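Local coordinates for methyltransferase (Streptomyces avermitilis, PDB 3GIW), which is of unknown function but has a Rossmann-like fold and binds S-adenosyl-L-homocysteine, consistent with a methyltransferase that uses S-adenosyl-L-methionine, at residues Ile17-Ala22 with Asp36-Asp41; Asp46-Glu51 with Arg215-Arg220. All blocks are in the same frame, centred on the assembly; numbering follows the deposited sequence. Where two conformers were deposited one is given.

Interaction 1: residues Ile17-Ala22 with Asp36-Asp41; sequences IDTESA and DYYPAD
The methyl CG2 of Thr19 sits over the middle of the Tyr38 ring, 3.5 Å from the centroid and 9° off the ring normal, a CH-pi contact in which the methyl meets all six ring carbons. Thr19 has CG2 anti to its own carbonyl carbon, which turns the methyl to the ring and OG1 away. Ile17 adds a second apolar touch: its CG2 lies 3.7 Å from Tyr38 CE2, the two side chains crossing at about a right angle. Further along, the methyl of Ala40 rests against peptide atoms, with CB 3.6 Å from Glu20 O. Ala22 passes close to Asp41, whose OD1 is 3.2 Å from Ala22 CA. No direct hydrogen bond joins the segments; two waters take that role. One donates to Thr19 O and accepts from Ala40 N; the other donates to both Ser21 O and Asp41 OD2. The contact packs the loop before helix 24-31 on the start of helix 39-51, at the surface of the Rossmann-like domain, with the Asp41 side chain about 9 Å from that of Tyr28, which binds S-adenosyl-L-homocysteine. Tyr38 is the N-cap residue, and Asp41 at N3 accepts Tyr38 N through the anti lone pair of OD2 (2.9 Å, N-H...O 157°), the N3-to-N-cap half of a capping box. Asp41 is thus gripped at both oxygens, OD1 taking the amide of His23 just past Ala22. This buried carboxylate probably has its charge eased by the helix N terminus. Asp18 to Ser21 form a type I beta turn, where Thr19 OG1 donates to Glu20 OE2 and so probably helps to keep the methyl turned to the ring. Behind, Ile116 touches Ile17 and Tyr38, while Arg26 packs on Tyr38 and Asp41.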
ATOM      1  N   ILE A  17      14.279  12.100 -11.709  1.00 25.02           N
ATOM      2  CA  ILE A  17      12.839  11.829 -11.832  1.00 24.23           C
ATOM      3  C   ILE A  17      12.411  10.956 -13.026  1.00 25.50           C
ATOM      4  O   ILE A  17      11.383  10.291 -12.956  1.00 24.97           O
ATOM      5  CB  ILE A  17      12.036  13.165 -11.886  1.00 24.38           C
ATOM      6  CG1 ILE A  17      12.254  13.979 -10.612  1.00 25.78           C
ATOM      7  CG2 ILE A  17      10.526  12.914 -12.114  1.00 23.48           C
ATOM      8  CD1 ILE A  17      11.631  13.387  -9.408  1.00 25.55           C
ATOM      9  N   ASP A  18      13.165  10.959 -14.119  1.00 23.59           N
ATOM     10  CA  ASP A  18      12.763  10.245 -15.354  1.00 23.31           C
ATOM     11  C   ASP A  18      11.293  10.504 -15.751  1.00 21.96           C
ATOM     12  O   ASP A  18      10.421   9.629 -15.646  1.00 22.40           O
ATOM     13  CB  ASP A  18      13.051   8.744 -15.259  1.00 24.86           C
ATOM     14  CG  ASP A  18      12.773   7.992 -16.578  1.00 27.26           C
ATOM     15  OD1 ASP A  18      12.704   8.623 -17.658  1.00 29.70           O
ATOM     16  OD2 ASP A  18      12.593   6.754 -16.525  1.00 30.33           O
ATOM     17  N   THR A  19      11.040  11.714 -16.225  1.00 21.63           N
ATOM     18  CA  THR A  19       9.698  12.141 -16.612  1.00 22.73           C
ATOM     19  C   THR A  19       9.197  11.563 -17.931  1.00 23.24           C
ATOM     20  O   THR A  19       8.019  11.713 -18.241  1.00 26.03           O
ATOM     21  CB  THR A  19       9.617  13.665 -16.733  1.00 23.32           C
ATOM     22  OG1 THR A  19      10.444  14.094 -17.823  1.00 24.40           O
ATOM     23  CG2 THR A  19      10.036  14.325 -15.431  1.00 23.22           C
ATOM     24  N   GLU A  20      10.066  10.916 -18.710  1.00 23.66           N
ATOM     25  CA  GLU A  20       9.680  10.433 -20.027  1.00 24.31           C
ATOM     26  C   GLU A  20       9.139   9.006 -20.040  1.00 22.30           C
ATOM     27  O   GLU A  20       8.646   8.574 -21.073  1.00 22.81           O
ATOM     28  CB  GLU A  20      10.842  10.573 -21.021  1.00 26.94           C
ATOM     29  CG  GLU A  20      11.307  12.013 -21.219  1.00 29.34           C
ATOM     30  CD  GLU A  20      10.158  12.975 -21.507  1.00 31.58           C
ATOM     31  OE1 GLU A  20       9.577  12.896 -22.622  1.00 33.59           O
ATOM     32  OE2 GLU A  20       9.832  13.807 -20.612  1.00 33.00           O
ATOM     33  N   SER A  21       9.235   8.289 -18.916  1.00 21.36           N
ATOM     34  CA  SER A  21       8.625   6.962 -18.819  0.50 21.17           C
ATOM     35  C   SER A  21       7.590   6.941 -17.704  1.00 19.55           C
ATOM     36  O   SER A  21       7.673   7.700 -16.746  1.00 18.26           O
ATOM     37  CB  SER A  21       9.686   5.892 -18.588  0.50 21.92           C
ATOM     38  OG  SER A  21      10.241   5.998 -17.291  0.50 23.47           O
ATOM     39  N   ALA A  22       6.592   6.070 -17.854  1.00 18.23           N
ATOM     40  CA  ALA A  22       5.519   5.939 -16.849  1.00 16.51           C
ATOM     41  C   ALA A  22       6.051   5.263 -15.586  1.00 16.18           C
ATOM     42  O   ALA A  22       6.907   4.357 -15.653  1.00 16.49           O
ATOM     43  CB  ALA A  22       4.338   5.152 -17.418  1.00 17.16           C
ATOM     44  N   ASP A  36       0.559  14.931  -9.414  1.00 12.69           N
ATOM     45  CA  ASP A  36       1.971  14.557  -9.397  1.00 12.52           C
ATOM     46  C   ASP A  36       2.278  13.467 -10.454  1.00 12.74           C
ATOM     47  O   ASP A  36       2.551  12.294 -10.130  1.00 15.08           O
ATOM     48  CB  ASP A  36       2.429  14.202  -7.966  1.00 12.92           C
ATOM     49  CG  ASP A  36       2.427  15.426  -7.056  1.00 13.70           C
ATOM     50  OD1 ASP A  36       3.199  16.350  -7.409  1.00 14.61           O
ATOM     51  OD2 ASP A  36       1.639  15.497  -6.082  1.00 14.50           O
ATOM     52  N   TYR A  37       2.195  13.859 -11.726  1.00 12.66           N
ATOM     53  CA  TYR A  37       2.334  12.928 -12.838  1.00 12.61           C
ATOM     54  C   TYR A  37       2.819  13.730 -14.061  1.00 12.47           C
ATOM     55  O   TYR A  37       2.693  14.954 -14.080  1.00 13.50           O
ATOM     56  CB  TYR A  37       0.975  12.201 -13.117  1.00 13.99           C
ATOM     57  CG  TYR A  37      -0.105  13.105 -13.678  1.00 13.77           C
ATOM     58  CD1 TYR A  37      -0.181  13.358 -15.045  1.00 14.35           C
ATOM     59  CD2 TYR A  37      -1.008  13.764 -12.838  1.00 14.02           C
ATOM     60  CE1 TYR A  37      -1.133  14.209 -15.582  1.00 14.45           C
ATOM     61  CE2 TYR A  37      -1.939  14.640 -13.365  1.00 14.86           C
ATOM     62  CZ  TYR A  37      -2.016  14.844 -14.749  1.00 14.31           C
ATOM     63  OH  TYR A  37      -2.949  15.736 -15.259  1.00 17.37           O
ATOM     64  N   TYR A  38       3.271  13.007 -15.085  1.00 12.43           N
ATOM     65  CA  TYR A  38       3.780  13.574 -16.320  1.00 13.83           C
ATOM     66  C   TYR A  38       3.012  12.983 -17.503  1.00 14.31           C
ATOM     67  O   TYR A  38       2.251  12.025 -17.334  1.00 14.11           O
ATOM     68  CB  TYR A  38       5.288  13.289 -16.407  1.00 15.42           C
ATOM     69  CG  TYR A  38       6.041  14.013 -15.310  1.00 15.55           C
ATOM     70  CD1 TYR A  38       6.284  15.370 -15.399  1.00 16.30           C
ATOM     71  CD2 TYR A  38       6.463  13.356 -14.161  1.00 16.28           C
ATOM     72  CE1 TYR A  38       6.937  16.057 -14.382  1.00 16.31           C
ATOM     73  CE2 TYR A  38       7.121  14.036 -13.147  1.00 17.27           C
ATOM     74  CZ  TYR A  38       7.368  15.379 -13.272  1.00 17.12           C
ATOM     75  OH  TYR A  38       8.016  16.089 -12.272  1.00 18.99           O
ATOM     76  N   PRO A  39       3.155  13.568 -18.695  1.00 14.37           N
ATOM     77  CA  PRO A  39       2.431  13.035 -19.848  1.00 14.58           C
ATOM     78  C   PRO A  39       2.543  11.516 -20.064  1.00 15.03           C
ATOM     79  O   PRO A  39       1.548  10.883 -20.453  1.00 14.40           O
ATOM     80  CB  PRO A  39       3.025  13.836 -21.030  1.00 15.06           C
ATOM     81  CG  PRO A  39       3.465  15.118 -20.414  1.00 15.18           C
ATOM     82  CD  PRO A  39       3.946  14.775 -19.036  1.00 14.88           C
ATOM     83  N   ALA A  40       3.718  10.926 -19.852  1.00 15.16           N
ATOM     84  CA  ALA A  40       3.853   9.454 -19.980  1.00 15.53           C
ATOM     85  C   ALA A  40       2.909   8.684 -19.031  1.00 15.07           C
ATOM     86  O   ALA A  40       2.397   7.608 -19.382  1.00 16.25           O
ATOM     87  CB  ALA A  40       5.280   9.013 -19.767  1.00 16.48           C
ATOM     88  N   ASP A  41       2.690   9.232 -17.833  1.00 14.15           N
ATOM     89  CA  ASP A  41       1.774   8.615 -16.849  1.00 14.65           C
ATOM     90  C   ASP A  41       0.312   8.741 -17.261  1.00 14.77           C
ATOM     91  O   ASP A  41      -0.480   7.802 -17.136  1.00 14.26           O
ATOM     92  CB  ASP A  41       1.989   9.245 -15.485  1.00 13.58           C
ATOM     93  CG  ASP A  41       3.417   9.155 -15.025  1.00 14.99           C
ATOM     94  OD1 ASP A  41       3.941   8.023 -14.930  1.00 15.52           O
ATOM     95  OD2 ASP A  41       3.975  10.253 -14.766  1.00 14.12           O
TER
HETATM   96  O   HOH W   1       6.094  12.364 -19.872  1.00 23.55           O
HETATM   97  O   HOH W   2       6.780   9.983 -15.121  1.00 20.81           O

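Interaction 2: residues Asp46-Glu51 with Arg215-Arg220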
ATOM      1  N   ASP A  46      -4.657   6.477 -19.307  1.00 14.79           N
ATOM      2  CA  ASP A  46      -5.737   6.568 -20.300  1.00 14.35           C
ATOM      3  C   ASP A  46      -5.851   5.270 -21.122  1.00 14.32           C
ATOM      4  O   ASP A  46      -6.964   4.798 -21.364  1.00 14.78           O
ATOM      5  CB  ASP A  46      -5.549   7.787 -21.200  1.00 14.91           C
ATOM      6  CG  ASP A  46      -5.826   9.096 -20.498  1.00 15.00           C
ATOM      7  OD1 ASP A  46      -6.369   9.105 -19.384  1.00 16.35           O
ATOM      8  OD2 ASP A  46      -5.523  10.151 -21.112  1.00 17.27           O
ATOM      9  N   ALA A  47      -4.734   4.684 -21.522  1.00 13.10           N
ATOM     10  CA  ALA A  47      -4.748   3.392 -22.236  1.00 12.71           C
ATOM     11  C   ALA A  47      -5.346   2.301 -21.352  1.00 13.60           C
ATOM     12  O   ALA A  47      -6.098   1.439 -21.815  1.00 13.97           O
ATOM     13  CB  ALA A  47      -3.330   2.991 -22.698  1.00 13.94           C
HETATM   14  N   MSE A  48      -4.996   2.305 -20.067  1.00 12.17           N
HETATM   15  CA  MSE A  48      -5.498   1.274 -19.163  1.00 13.31           C
HETATM   16  C   MSE A  48      -6.983   1.406 -18.871  1.00 13.65           C
HETATM   17  O   MSE A  48      -7.717   0.403 -18.813  1.00 12.58           O
HETATM   18  CB  MSE A  48      -4.716   1.324 -17.876  1.00 13.75           C
HETATM   19  CG  MSE A  48      -3.270   0.967 -18.067  1.00 14.35           C
HETATM   20 SE   MSE A  48      -2.183   1.458 -16.510  0.75 14.27          SE
HETATM   21  CE  MSE A  48      -0.525   0.741 -17.197  1.00 16.26           C
ATOM     22  N   SER A  49      -7.453   2.644 -18.691  1.00 13.34           N
ATOM     23  CA  SER A  49      -8.888   2.896 -18.493  1.00 13.45           C
ATOM     24  C   SER A  49      -9.724   2.514 -19.737  1.00 12.26           C
ATOM     25  O   SER A  49     -10.889   2.150 -19.588  1.00 12.28           O
ATOM     26  CB  SER A  49      -9.156   4.356 -18.109  1.00 14.62           C
ATOM     27  OG  SER A  49      -8.614   4.657 -16.836  1.00 17.29           O
ATOM     28  N   ARG A  50      -9.131   2.598 -20.940  1.00 11.82           N
ATOM     29  CA  ARG A  50      -9.826   2.153 -22.147  1.00 13.82           C
ATOM     30  C   ARG A  50     -10.070   0.640 -22.087  1.00 13.69           C
ATOM     31  O   ARG A  50     -11.108   0.151 -22.536  1.00 15.13           O
ATOM     32  CB  ARG A  50      -9.063   2.556 -23.422  1.00 15.95           C
ATOM     33  CG  ARG A  50      -9.225   4.030 -23.808  1.00 17.93           C
ATOM     34  CD  ARG A  50      -8.316   4.412 -24.986  1.00 19.87           C
ATOM     35  NE  ARG A  50      -8.412   5.834 -25.295  1.00 23.05           N
ATOM     36  CZ  ARG A  50      -7.700   6.429 -26.246  1.00 25.51           C
ATOM     37  NH1 ARG A  50      -6.837   5.718 -26.970  1.00 27.33           N
ATOM     38  NH2 ARG A  50      -7.860   7.733 -26.495  1.00 25.61           N
ATOM     39  N   GLU A  51      -9.101  -0.101 -21.557  1.00 13.59           N
ATOM     40  CA  GLU A  51      -9.243  -1.556 -21.391  1.00 13.98           C
ATOM     41  C   GLU A  51     -10.177  -1.925 -20.236  1.00 13.32           C
ATOM     42  O   GLU A  51     -10.915  -2.908 -20.316  1.00 13.60           O
ATOM     43  CB  GLU A  51      -7.862  -2.211 -21.165  1.00 15.16           C
ATOM     44  CG  GLU A  51      -6.897  -2.026 -22.330  1.00 17.05           C
ATOM     45  CD  GLU A  51      -7.307  -2.772 -23.588  1.00 18.26           C
ATOM     46  OE1 GLU A  51      -8.111  -3.720 -23.522  1.00 19.71           O
ATOM     47  OE2 GLU A  51      -6.794  -2.421 -24.665  1.00 22.32           O
ATOM     48  N   ARG A 215      -1.064  -6.393 -18.851  1.00 13.37           N
ATOM     49  CA  ARG A 215      -0.204  -6.430 -20.014  1.00 14.10           C
ATOM     50  C   ARG A 215       0.202  -5.022 -20.486  1.00 12.62           C
ATOM     51  O   ARG A 215       1.326  -4.870 -21.008  1.00 14.53           O
ATOM     52  CB  ARG A 215      -0.805  -7.300 -21.115  1.00 15.05           C
ATOM     53  CG  ARG A 215      -0.910  -8.772 -20.642  1.00 15.62           C
ATOM     54  CD  ARG A 215      -1.272  -9.762 -21.715  1.00 15.88           C
ATOM     55  NE  ARG A 215      -2.659  -9.709 -22.181  1.00 15.52           N
ATOM     56  CZ  ARG A 215      -3.686 -10.330 -21.586  1.00 14.17           C
ATOM     57  NH1 ARG A 215      -3.544 -10.982 -20.443  1.00 15.09           N
ATOM     58  NH2 ARG A 215      -4.878 -10.258 -22.154  1.00 15.66           N
ATOM     59  N   GLU A 216      -0.639  -4.003 -20.248  1.00 13.16           N
ATOM     60  CA  GLU A 216      -0.222  -2.620 -20.505  1.00 14.89           C
ATOM     61  C   GLU A 216       0.895  -2.196 -19.549  1.00 14.75           C
ATOM     62  O   GLU A 216       1.838  -1.507 -19.948  1.00 14.33           O
ATOM     63  CB  GLU A 216      -1.413  -1.669 -20.376  1.00 15.64           C
ATOM     64  CG  GLU A 216      -2.537  -1.851 -21.400  1.00 17.34           C
ATOM     65  CD  GLU A 216      -2.136  -1.535 -22.819  1.00 20.44           C
ATOM     66  OE1 GLU A 216      -1.294  -0.646 -23.003  1.00 22.01           O
ATOM     67  OE2 GLU A 216      -2.663  -2.199 -23.747  1.00 23.65           O
ATOM     68  N   TYR A 217       0.802  -2.563 -18.276  1.00 13.48           N
ATOM     69  CA  TYR A 217       1.936  -2.348 -17.340  1.00 13.26           C
ATOM     70  C   TYR A 217       3.236  -3.047 -17.768  1.00 13.52           C
ATOM     71  O   TYR A 217       4.282  -2.411 -17.795  1.00 13.01           O
ATOM     72  CB  TYR A 217       1.572  -2.789 -15.916  1.00 13.58           C
ATOM     73  CG  TYR A 217       0.772  -1.803 -15.081  1.00 13.46           C
ATOM     74  CD1 TYR A 217       1.411  -0.811 -14.332  1.00 12.38           C
ATOM     75  CD2 TYR A 217      -0.599  -1.924 -14.977  1.00 13.88           C
ATOM     76  CE1 TYR A 217       0.684   0.091 -13.542  1.00 14.19           C
ATOM     77  CE2 TYR A 217      -1.324  -1.059 -14.170  1.00 14.37           C
ATOM     78  CZ  TYR A 217      -0.682  -0.029 -13.476  1.00 14.42           C
ATOM     79  OH  TYR A 217      -1.421   0.820 -12.655  1.00 15.86           O
ATOM     80  N   ALA A 218       3.147  -4.324 -18.132  1.00 13.31           N
ATOM     81  CA  ALA A 218       4.330  -5.070 -18.618  1.00 13.26           C
ATOM     82  C   ALA A 218       4.927  -4.421 -19.861  1.00 14.94           C
ATOM     83  O   ALA A 218       6.151  -4.348 -19.968  1.00 15.04           O
ATOM     84  CB  ALA A 218       3.993  -6.535 -18.865  1.00 14.14           C
ATOM     85  N   ALA A 219       4.087  -3.895 -20.767  1.00 13.17           N
ATOM     86  CA  ALA A 219       4.568  -3.268 -22.000  1.00 14.69           C
ATOM     87  C   ALA A 219       5.345  -1.986 -21.733  1.00 13.70           C
ATOM     88  O   ALA A 219       6.178  -1.541 -22.556  1.00 15.29           O
ATOM     89  CB  ALA A 219       3.402  -2.992 -22.929  1.00 15.98           C
ATOM     90  N   ARG A 220       5.118  -1.413 -20.563  1.00 13.97           N
ATOM     91  CA  ARG A 220       5.786  -0.192 -20.099  1.00 14.13           C
ATOM     92  C   ARG A 220       6.794  -0.480 -18.973  1.00 14.69           C
ATOM     93  O   ARG A 220       7.093   0.390 -18.151  1.00 15.45           O
ATOM     94  CB  ARG A 220       4.713   0.818 -19.658  1.00 14.95           C
ATOM     95  CG  ARG A 220       3.881   1.352 -20.812  1.00 17.40           C
ATOM     96  CD  ARG A 220       2.712   2.191 -20.291  1.00 19.17           C
ATOM     97  NE  ARG A 220       1.895   2.714 -21.380  1.00 20.46           N
ATOM     98  CZ  ARG A 220       0.992   2.018 -22.065  1.00 19.60           C
ATOM     99  NH1 ARG A 220       0.806   0.723 -21.832  1.00 19.73           N
ATOM    100  NH2 ARG A 220       0.313   2.594 -23.046  1.00 21.97           N
TER
HETATM  101  O   HOH W   3      -4.613  -1.150 -25.194  1.00 36.83           O
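Met48, present as selenomethionine, lays its end over one face of the Tyr217 ring, the two side chains crossing at about a right angle. CE stands above the ring centre, 3.4 Å from the centroid, and SE 4.0 Å from it, nearer the CE2-CZ side: a Met-aromatic contact joined to a CH-pi one. The extended chain of Met48 (chi2 166°, chi3 177°) carries SE and CE across between the helices. It runs past Glu216 in the opposite direction, CG meeting Glu216 CB at 4.0 Å. An alanine in place of Tyr217 would probably leave the selenomethionine tip without its aromatic platform and open a gap beside it. On the polar flank Arg220 NH1 gives two hydrogen bonds whose acceptors lie close to the guanidinium plane: to Glu216 OE1 (2.8 Å, a salt bridge) and, from above the carbonyl plane, to Glu216 O. Arg220 NH2 lies 3.7 Å from Ala47 CB and pairs with Glu43. Glu51 OE2 and Glu216 OE2, like charges, share a water that donates to both; Arg212 forms a salt bridge with Glu51, probably easing the repulsion. The Tyr217 side chain is about 4 Å from a bound unidentified ligand and about 6 Å from that of Tyr28, which binds S-adenosyl-L-homocysteine. Helices 39-51 and 207-219 run nearly antiparallel here (157°, segment axes 10.4 Å apart), and Tyr217 also packs on Ile27 of helix 24-31 and Met59 of helix 55-75.

How the interactions relate
From the N terminus, the loop 17-22 leads into helix 24-31, and interaction 1 closes this short excursion by bringing 36-41, the run into helix 39-51 and its first turn, back against it. Interaction 2 opens only afterwards, further down the same helix, and closes a far longer loop of 163 residues that takes in most of the strands before helix 207-219 returns. The two are therefore in series, neither nested nor crossed, with centres about 15 Å apart. Helix 39-51 is their common element: its N-terminal end packs on the loop 17-22, its last turns pair with helix 207-219, and the N-terminal region is so tied to a late helix of the Rossmann-like domain.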